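Local coordinates for variant surface glycoprotein MITAT 1.1 (Trypanosoma brucei brucei, PDB 5LY9) that forms, as one of many antigenically distinct variants, the dense surface coat with which the trypanosome evades the immune response of its host, at residues 132-135 against 140-143; 51-56 against 63-68; 92-97 against 254-259. All blocks are in the same frame, centred on the assembly; numbering follows the deposited sequence.

Contact 1: residues 132-135 against 140-143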
loop_
_atom_site.group_PDB
_atom_site.type_symbol
_atom_site.label_atom_id
_atom_site.label_comp_id
_atom_site.label_asym_id
_atom_site.label_seq_id
_atom_site.Cartn_x
_atom_site.Cartn_y
_atom_site.Cartn_z
ATOM N N ALA A 132 0.581 -25.107 -31.379
ATOM C CA ALA A 132 0.903 -24.020 -30.413
ATOM C C ALA A 132 -0.250 -23.022 -30.343
ATOM O O ALA A 132 -0.893 -22.701 -31.321
ATOM C CB ALA A 132 2.173 -23.282 -30.819
ATOM N N ALA A 133 -0.493 -22.496 -29.149
ATOM C CA ALA A 133 -1.322 -21.339 -28.986
ATOM C C ALA A 133 -0.758 -20.225 -29.802
ATOM O O ALA A 133 0.470 -20.139 -29.981
ATOM C CB ALA A 133 -1.309 -20.950 -27.500
ATOM N N THR A 134 -1.625 -19.366 -30.313
ATOM C CA THR A 134 -1.224 -18.259 -31.118
ATOM C C THR A 134 -1.335 -16.992 -30.374
ATOM O O THR A 134 -2.442 -16.660 -29.847
ATOM C CB THR A 134 -2.134 -18.159 -32.352
ATOM O OG1 THR A 134 -2.056 -19.404 -33.058
ATOM C CG2 THR A 134 -1.724 -17.005 -33.307
ATOM N N ARG A 135 -0.232 -16.245 -30.278
ATOM C CA ARG A 135 -0.315 -14.956 -29.638
ATOM C C ARG A 135 -0.721 -13.948 -30.642
ATOM O O ARG A 135 -0.140 -13.853 -31.751
ATOM C CB ARG A 135 1.028 -14.475 -29.051
ATOM C CG ARG A 135 0.771 -13.143 -28.333
ATOM C CD ARG A 135 1.786 -12.819 -27.327
ATOM N NE ARG A 135 1.694 -13.653 -26.166
ATOM C CZ ARG A 135 0.956 -13.361 -25.099
ATOM N NH1 ARG A 135 0.110 -12.348 -25.127
ATOM N NH2 ARG A 135 1.063 -14.112 -24.040
ATOM N N LEU A 140 -3.671 -14.977 -26.011
ATOM C CA LEU A 140 -3.190 -16.264 -26.436
ATOM C C LEU A 140 -4.422 -17.026 -26.803
ATOM O O LEU A 140 -5.278 -17.272 -25.998
ATOM C CB LEU A 140 -2.461 -17.019 -25.297
ATOM C CG LEU A 140 -1.010 -16.786 -25.146
ATOM C CD1 LEU A 140 -0.527 -17.568 -23.889
ATOM C CD2 LEU A 140 -0.222 -17.169 -26.387
ATOM N N ASP A 141 -4.483 -17.397 -28.078
ATOM C CA ASP A 141 -5.739 -17.746 -28.726
ATOM C C ASP A 141 -6.854 -16.777 -28.370
ATOM O O ASP A 141 -6.808 -15.575 -28.675
ATOM C CB ASP A 141 -6.065 -19.174 -28.383
ATOM C CG ASP A 141 -5.112 -20.196 -29.073
ATOM O OD1 ASP A 141 -4.501 -20.021 -30.214
ATOM O OD2 ASP A 141 -5.035 -21.215 -28.410
ATOM N N ASP A 142 -7.878 -17.252 -27.756
ATOM C CA ASP A 142 -8.937 -16.296 -27.494
ATOM C C ASP A 142 -8.884 -15.746 -26.074
ATOM O O ASP A 142 -9.825 -15.125 -25.678
ATOM C CB ASP A 142 -10.281 -16.942 -27.779
ATOM C CG ASP A 142 -10.525 -18.203 -27.000
ATOM O OD1 ASP A 142 -9.549 -18.858 -26.543
ATOM O OD2 ASP A 142 -11.746 -18.588 -26.883
ATOM N N GLN A 143 -7.827 -16.017 -25.304
ATOM C CA GLN A 143 -7.791 -15.683 -23.883
ATOM C C GLN A 143 -6.828 -14.507 -23.656
ATOM O O GLN A 143 -5.657 -14.598 -24.039
ATOM C CB GLN A 143 -7.317 -16.904 -23.109
ATOM C CG GLN A 143 -7.116 -16.742 -21.610
ATOM C CD GLN A 143 -8.245 -16.092 -20.867
ATOM O OE1 GLN A 143 -9.359 -16.634 -20.939
ATOM N NE2 GLN A 143 -7.988 -14.930 -20.102
HETATM O O HOH W 1 -3.311 -21.459 -31.933
HETATM O O HOH W 2 -4.827 -14.974 -30.160
#

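Contact 2: residues 51-56 against 63-68. Unlike the reference sequence in segment 63-68: Leu65 (reference Ser).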
loop_
_atom_site.group_PDB
_atom_site.type_symbol
_atom_site.label_atom_id
_atom_site.label_comp_id
_atom_site.label_asym_id
_atom_site.label_seq_id
_atom_site.Cartn_x
_atom_site.Cartn_y
_atom_site.Cartn_z
ATOM N N ILE A 51 -18.351 23.809 14.601
ATOM C CA ILE A 51 -18.617 25.129 14.129
ATOM C C ILE A 51 -19.996 25.626 14.640
ATOM O O ILE A 51 -20.124 26.748 15.116
ATOM C CB ILE A 51 -18.598 25.172 12.563
ATOM C CG1 ILE A 51 -17.169 24.990 12.006
ATOM C CG2 ILE A 51 -19.274 26.454 12.077
ATOM C CD1 ILE A 51 -17.128 24.469 10.562
ATOM N N TYR A 52 -21.003 24.757 14.565
ATOM C CA TYR A 52 -22.332 25.125 15.040
ATOM C C TYR A 52 -22.248 25.505 16.534
ATOM O O TYR A 52 -22.840 26.505 16.995
ATOM C CB TYR A 52 -23.274 23.968 14.909
ATOM C CG TYR A 52 -24.680 24.338 15.293
ATOM C CD1 TYR A 52 -25.093 24.264 16.568
ATOM C CD2 TYR A 52 -25.606 24.674 14.285
ATOM C CE1 TYR A 52 -26.411 24.640 16.916
ATOM C CE2 TYR A 52 -26.928 24.996 14.606
ATOM C CZ TYR A 52 -27.305 24.987 15.907
ATOM O OH TYR A 52 -28.610 25.339 16.253
ATOM N N LEU A 53 -21.558 24.691 17.318
ATOM C CA LEU A 53 -21.415 24.991 18.731
ATOM C C LEU A 53 -20.681 26.278 18.963
ATOM O O LEU A 53 -21.054 27.067 19.878
ATOM C CB LEU A 53 -20.682 23.878 19.421
ATOM C CG LEU A 53 -21.484 22.604 19.581
ATOM C CD1 LEU A 53 -20.577 21.409 19.858
ATOM C CD2 LEU A 53 -22.451 22.779 20.715
ATOM N N ALA A 54 -19.579 26.473 18.244
ATOM C CA ALA A 54 -18.842 27.728 18.429
ATOM C C ALA A 54 -19.645 28.961 18.067
ATOM O O ALA A 54 -19.477 30.015 18.717
ATOM C CB ALA A 54 -17.560 27.709 17.646
ATOM N N LYS A 55 -20.522 28.808 17.095
ATOM C CA LYS A 55 -21.330 29.892 16.576
ATOM C C LYS A 55 -22.513 30.116 17.484
ATOM O O LYS A 55 -23.035 31.253 17.549
ATOM C CB LYS A 55 -21.743 29.542 15.186
ATOM C CG LYS A 55 -22.560 30.568 14.438
ATOM C CD LYS A 55 -22.723 30.179 12.976
ATOM C CE LYS A 55 -23.451 31.267 12.206
ATOM N NZ LYS A 55 -24.882 31.342 12.618
ATOM N N ASN A 56 -22.918 29.074 18.228
ATOM C CA ASN A 56 -24.174 29.090 19.000
ATOM C C ASN A 56 -24.003 28.642 20.442
ATOM O O ASN A 56 -24.528 27.599 20.842
ATOM C CB ASN A 56 -25.238 28.244 18.334
ATOM C CG ASN A 56 -25.668 28.758 16.983
ATOM O OD1 ASN A 56 -26.505 29.633 16.873
ATOM N ND2 ASN A 56 -25.157 28.177 15.961
ATOM N N GLN A 63 -25.926 19.590 25.063
ATOM C CA GLN A 63 -25.472 18.284 25.391
ATOM C C GLN A 63 -25.573 17.305 24.208
ATOM O O GLN A 63 -24.660 16.520 24.006
ATOM C CB GLN A 63 -26.178 17.676 26.596
ATOM C CG GLN A 63 -25.887 18.434 27.898
ATOM C CD GLN A 63 -26.614 17.803 29.111
ATOM O OE1 GLN A 63 -26.763 16.615 29.218
ATOM N NE2 GLN A 63 -27.015 18.613 30.040
ATOM N N GLN A 64 -26.666 17.351 23.458
ATOM C CA GLN A 64 -26.823 16.490 22.254
ATOM C C GLN A 64 -25.694 16.763 21.256
ATOM O O GLN A 64 -25.048 15.855 20.727
ATOM C CB GLN A 64 -28.146 16.813 21.564
ATOM C CG GLN A 64 -29.355 16.459 22.404
ATOM C CD GLN A 64 -29.843 17.515 23.384
ATOM O OE1 GLN A 64 -29.159 18.470 23.736
ATOM N NE2 GLN A 64 -31.044 17.289 23.909
ATOM N N LEU A 65 -25.394 18.023 21.054
ATOM C CA LEU A 65 -24.402 18.401 20.013
ATOM C C LEU A 65 -22.944 18.137 20.483
ATOM O O LEU A 65 -22.097 17.716 19.706
ATOM C CB LEU A 65 -24.602 19.862 19.633
ATOM C CG LEU A 65 -25.937 20.073 18.877
ATOM C CD1 LEU A 65 -26.111 21.517 18.538
ATOM C CD2 LEU A 65 -25.940 19.297 17.581
ATOM N N THR A 66 -22.684 18.358 21.760
ATOM C CA THR A 66 -21.386 18.016 22.359
ATOM C C THR A 66 -21.105 16.526 22.163
ATOM O O THR A 66 -20.024 16.142 21.758
ATOM C CB THR A 66 -21.316 18.384 23.808
ATOM O OG1 THR A 66 -21.394 19.815 23.955
ATOM C CG2 THR A 66 -20.055 17.921 24.462
ATOM N N LEU A 67 -22.084 15.714 22.494
ATOM C CA LEU A 67 -22.009 14.278 22.337
ATOM C C LEU A 67 -21.732 13.889 20.930
ATOM O O LEU A 67 -20.828 13.051 20.643
ATOM C CB LEU A 67 -23.281 13.660 22.825
ATOM C CG LEU A 67 -23.303 12.160 22.685
ATOM C CD1 LEU A 67 -22.196 11.462 23.523
ATOM C CD2 LEU A 67 -24.637 11.629 23.006
ATOM N N LEU A 68 -22.447 14.481 19.954
ATOM C CA LEU A 68 -22.256 14.104 18.584
ATOM C C LEU A 68 -20.874 14.540 18.071
ATOM O O LEU A 68 -20.229 13.801 17.350
ATOM C CB LEU A 68 -23.375 14.698 17.700
ATOM C CG LEU A 68 -24.703 14.014 17.909
ATOM C CD1 LEU A 68 -25.857 14.862 17.292
ATOM C CD2 LEU A 68 -24.727 12.636 17.364
#

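Contact 3: residues 92-97 against 254-259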
loop_
_atom_site.group_PDB
_atom_site.type_symbol
_atom_site.label_atom_id
_atom_site.label_comp_id
_atom_site.label_asym_id
_atom_site.label_seq_id
_atom_site.Cartn_x
_atom_site.Cartn_y
_atom_site.Cartn_z
ATOM N N ILE A 92 -1.316 -2.988 1.443
ATOM C CA ILE A 92 0.023 -3.210 0.899
ATOM C C ILE A 92 0.325 -4.718 0.797
ATOM O O ILE A 92 0.888 -5.201 -0.241
ATOM C CB ILE A 92 1.083 -2.458 1.706
ATOM C CG1 ILE A 92 0.875 -0.944 1.500
ATOM C CG2 ILE A 92 2.488 -2.829 1.257
ATOM C CD1 ILE A 92 1.840 -0.174 2.370
ATOM N N ARG A 93 -0.012 -5.451 1.834
ATOM C CA ARG A 93 0.235 -6.883 1.854
ATOM C C ARG A 93 -0.449 -7.539 0.630
ATOM O O ARG A 93 0.147 -8.359 -0.108
ATOM C CB ARG A 93 -0.270 -7.529 3.125
ATOM C CG ARG A 93 -0.011 -8.993 3.224
ATOM C CD ARG A 93 -0.890 -9.644 4.254
ATOM N NE ARG A 93 -0.624 -11.075 4.304
ATOM C CZ ARG A 93 -1.319 -11.902 5.049
ATOM N NH1 ARG A 93 -2.307 -11.455 5.852
ATOM N NH2 ARG A 93 -0.995 -13.163 5.069
ATOM N N SER A 94 -1.718 -7.207 0.393
ATOM C CA SER A 94 -2.439 -7.847 -0.699
ATOM C C SER A 94 -1.918 -7.407 -2.070
ATOM O O SER A 94 -1.750 -8.246 -2.985
ATOM C CB SER A 94 -3.950 -7.562 -0.618
ATOM O OG SER A 94 -4.680 -8.257 -1.620
ATOM N N ALA A 95 -1.680 -6.129 -2.236
ATOM C CA ALA A 95 -1.087 -5.629 -3.499
ATOM C C ALA A 95 0.221 -6.364 -3.786
ATOM O O ALA A 95 0.396 -6.855 -4.900
ATOM C CB ALA A 95 -0.908 -4.125 -3.466
ATOM N N ARG A 96 1.104 -6.514 -2.815
ATOM C CA ARG A 96 2.424 -7.113 -3.091
ATOM C C ARG A 96 2.312 -8.616 -3.215
ATOM O O ARG A 96 3.101 -9.233 -3.962
ATOM C CB ARG A 96 3.455 -6.680 -2.067
ATOM C CG ARG A 96 3.346 -7.268 -0.680
ATOM C CD ARG A 96 4.236 -8.486 -0.621
ATOM N NE ARG A 96 4.451 -9.108 0.715
ATOM C CZ ARG A 96 3.606 -9.935 1.299
ATOM N NH1 ARG A 96 2.356 -10.130 0.849
ATOM N NH2 ARG A 96 3.956 -10.534 2.414
ATOM N N ALA A 97 1.345 -9.219 -2.542
ATOM C CA ALA A 97 1.202 -10.680 -2.605
ATOM C C ALA A 97 0.733 -11.033 -4.009
ATOM O O ALA A 97 1.274 -11.973 -4.673
ATOM C CB ALA A 97 0.199 -11.143 -1.621
ATOM N N ASN A 254 -8.145 -12.226 1.307
ATOM C CA ASN A 254 -9.256 -12.375 2.245
ATOM C C ASN A 254 -9.161 -11.391 3.379
ATOM O O ASN A 254 -10.238 -11.004 3.929
ATOM C CB ASN A 254 -9.259 -13.772 2.813
ATOM C CG ASN A 254 -9.879 -14.746 1.899
ATOM O OD1 ASN A 254 -10.692 -14.363 1.041
ATOM N ND2 ASN A 254 -9.511 -16.029 2.055
ATOM N N ARG A 255 -7.958 -10.992 3.765
ATOM C CA ARG A 255 -7.768 -10.070 4.923
ATOM C C ARG A 255 -7.696 -8.585 4.626
ATOM O O ARG A 255 -7.448 -7.783 5.560
ATOM C CB ARG A 255 -6.564 -10.525 5.783
ATOM C CG ARG A 255 -6.974 -11.872 6.326
ATOM C CD ARG A 255 -5.985 -12.599 7.150
ATOM N NE ARG A 255 -6.573 -13.900 7.536
ATOM C CZ ARG A 255 -6.022 -14.714 8.426
ATOM N NH1 ARG A 255 -4.914 -14.361 9.078
ATOM N NH2 ARG A 255 -6.596 -15.868 8.681
ATOM N N GLU A 256 -8.067 -8.190 3.410
ATOM C CA GLU A 256 -8.003 -6.786 3.020
ATOM C C GLU A 256 -8.946 -5.977 3.899
ATOM O O GLU A 256 -10.160 -6.305 4.056
ATOM C CB GLU A 256 -8.463 -6.599 1.594
ATOM C CG GLU A 256 -7.500 -7.187 0.602
ATOM C CD GLU A 256 -8.038 -7.321 -0.820
ATOM O OE1 GLU A 256 -9.235 -7.241 -0.989
ATOM O OE2 GLU A 256 -7.212 -7.547 -1.764
ATOM N N ALA A 257 -8.431 -4.841 4.404
ATOM C CA ALA A 257 -9.301 -3.806 5.042
ATOM C C ALA A 257 -10.169 -3.155 3.962
ATOM O O ALA A 257 -9.684 -2.859 2.881
ATOM C CB ALA A 257 -8.455 -2.727 5.715
ATOM N N LYS A 258 -11.406 -2.866 4.316
ATOM C CA LYS A 258 -12.369 -2.254 3.453
ATOM C C LYS A 258 -12.910 -0.997 4.073
ATOM O O LYS A 258 -13.083 -0.892 5.307
ATOM C CB LYS A 258 -13.542 -3.179 3.236
ATOM C CG LYS A 258 -13.277 -4.657 2.843
ATOM C CD LYS A 258 -12.858 -4.802 1.428
ATOM C CE LYS A 258 -12.457 -6.244 1.161
ATOM N NZ LYS A 258 -12.103 -6.416 -0.286
ATOM N N ALA A 259 -13.233 -0.048 3.225
ATOM C CA ALA A 259 -13.802 1.194 3.652
ATOM C C ALA A 259 -15.109 1.021 4.403
ATOM O O ALA A 259 -15.408 1.779 5.360
ATOM C CB ALA A 259 -13.990 2.100 2.435
HETATM O O HOH W 3 -3.152 -12.756 8.278
#

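Contact 1: residues 132-135 against 140-143
Ala133 turns its methyl toward the 140-143 segment, where Ala133 CB lies 4.1 Å from Leu140 CD2 and borders the carboxylate of Asp141. Thr134 carries the polar centre of the contact. Its backbone N donates a nearly straight bond to Asp141 OD1 (3.0 Å, 165°), reaching the oxygen from above the carboxylate plane. Thr134 O receives Asp141 N at 2.8 Å, so one residue grips both the backbone and the side chain of the aspartate. With OG1 beside its own backbone N (chi1 -57°), the threonine hydroxyl is placed to bond a water, which in turn donates to Asp141 OD1 and to the carbonyl oxygen of Ala132. A second water donates to Thr134 O and to Asp141 O, adding a bridge between the two main chains. Arg135 then pairs with Leu140 as an antiparallel non-hydrogen-bonded pair, CA to CA 4.5 Å, their side chains on the same side of the small sheet. Arg135 bends at chi3 (-72°), which brings one face of its guanidinium over Leu140, its NH2 3.6 Å from Leu140 CG. The charged end is held by a salt bridge to Glu113 and by the carbonyls of Glu137 and Cys145. Leu140 opens a type II' turn that closes at Gln143, with Asp141 at its second position; this is the reversal between the second and third strands of a three-stranded antiparallel sheet. Strand 135-136 is an outer strand of that sheet, next to 139-140. Ala133 and Leu140 rest on Trp11 of helix 8-21, and Glu113, which holds Arg135, lies near the end of helix 62-114.

Contact 2: residues 51-56 against 63-68
A helical hairpin makes this contact: the last turn of helix 24-55 packs against the start of helix 62-114, the two long helices of the A-type variant surface glycoprotein fold. The short segment axes run roughly antiparallel at 143° and approach to 10.4 Å. Leu65, which differs from the reference sequence, is the residue of the second helix that meets both Tyr52 and Leu53. Leu65 CD1 reaches the Tyr52 ring obliquely, 3.5 Å from Tyr52 CD1, while Leu65 CB meets Leu53 CD2 at 3.8 Å. Leu53 CD1 lies against the carbonyl group of Leu65 and nears Thr66 N at 4.2 Å. Asn56 ND2 lies 3.6 Å above the plane of the Tyr52 ring, over its centre. Asn56 ND2 donates to Tyr52 O (3.0 Å), in the carbonyl plane on a lone pair, and also to Glu322, tying the helix end to the tyrosine. Val319 and Met318 of helix 313-321 extend the apolar cluster, and Met355 of the second subunit packs on Thr66. With no hydrogen bond between the segments, their direct association rests on buried apolar surface.

Contact 3: residues 92-97 against 254-259
Ser94 overlaps the end of Glu256: Ser94 CB lies 3.5 Å from Glu256 OE2 and 3.8 Å from Glu256 CG, and the hydroxyl donates a short hydrogen bond from Ser94 OG to Glu256 OE2 of 2.6 Å. The bond uses the anti lone pair of OE2, the one pointing away from the other carboxylate oxygen. Ser94 carries OG anti to its backbone N (chi1 -176°), which swings the hydroxyl off the helix toward the glutamate. Glu256 runs extended beyond CG and brings its carboxylate to the helix although its first bond does not aim there. The second oxygen, Glu256 OE1, is met by Lys258 NZ at 3.1 Å, nearly along the C-O axis, in a salt bridge within the same segment, and by Arg159 in another. Both oxygens of this buried carboxylate are thus engaged, and the two cations would probably favour its ionised form. At the preceding position of each segment, Arg93 and Arg255 extend toward each other. Arg255 CD comes within 4.1 Å of Arg93 NH1, while the guanidinium planes stand 76° apart. A water accepts from NH1 of both arginines, 2.9 Å from Arg93 NH1. It bridges like charges, Arg93 NH1 and Arg255 NH1 being 5.1 Å apart. Arg93 finds its counter-charges on helix 244-254, where Glu248 and Glu251 form salt bridges with it. Across the helix, Arg96 donates to Pro150 O of the second subunit, and Ala95 packs on Ile92 of that subunit. A hydrogen bond and a water bridge here join the chain leaving helix 244-254 to the middle of helix 62-114, within the elongated helical bundle of the dimeric N-terminal domain of the A-type variant surface glycoprotein, which this chain comprises.

In the fold
Contacts 2 and 3 share helix 62-114, gripping it near its start and in its middle, their centres 38 Å apart. Contact 3 lies near the chain's centre, 32 Å from contact 1 between centres; contacts 1 and 2 lie on opposite sides of it, 65 Å apart, so the three are spread along an elongated molecule without touching. Contact 2 is buried and apolar, joining helix to helix. Contacts 1 and 3 are partly buried and depend on carboxylates, hydrogen bonds and water; in contact 1 an aspartate of a beta turn binds the backbone of the chain leading into the neighbouring strand, in contact 3 a glutamate fixes a loop to a helix. The second subunit reaches contacts 2 and 3 but not contact 1.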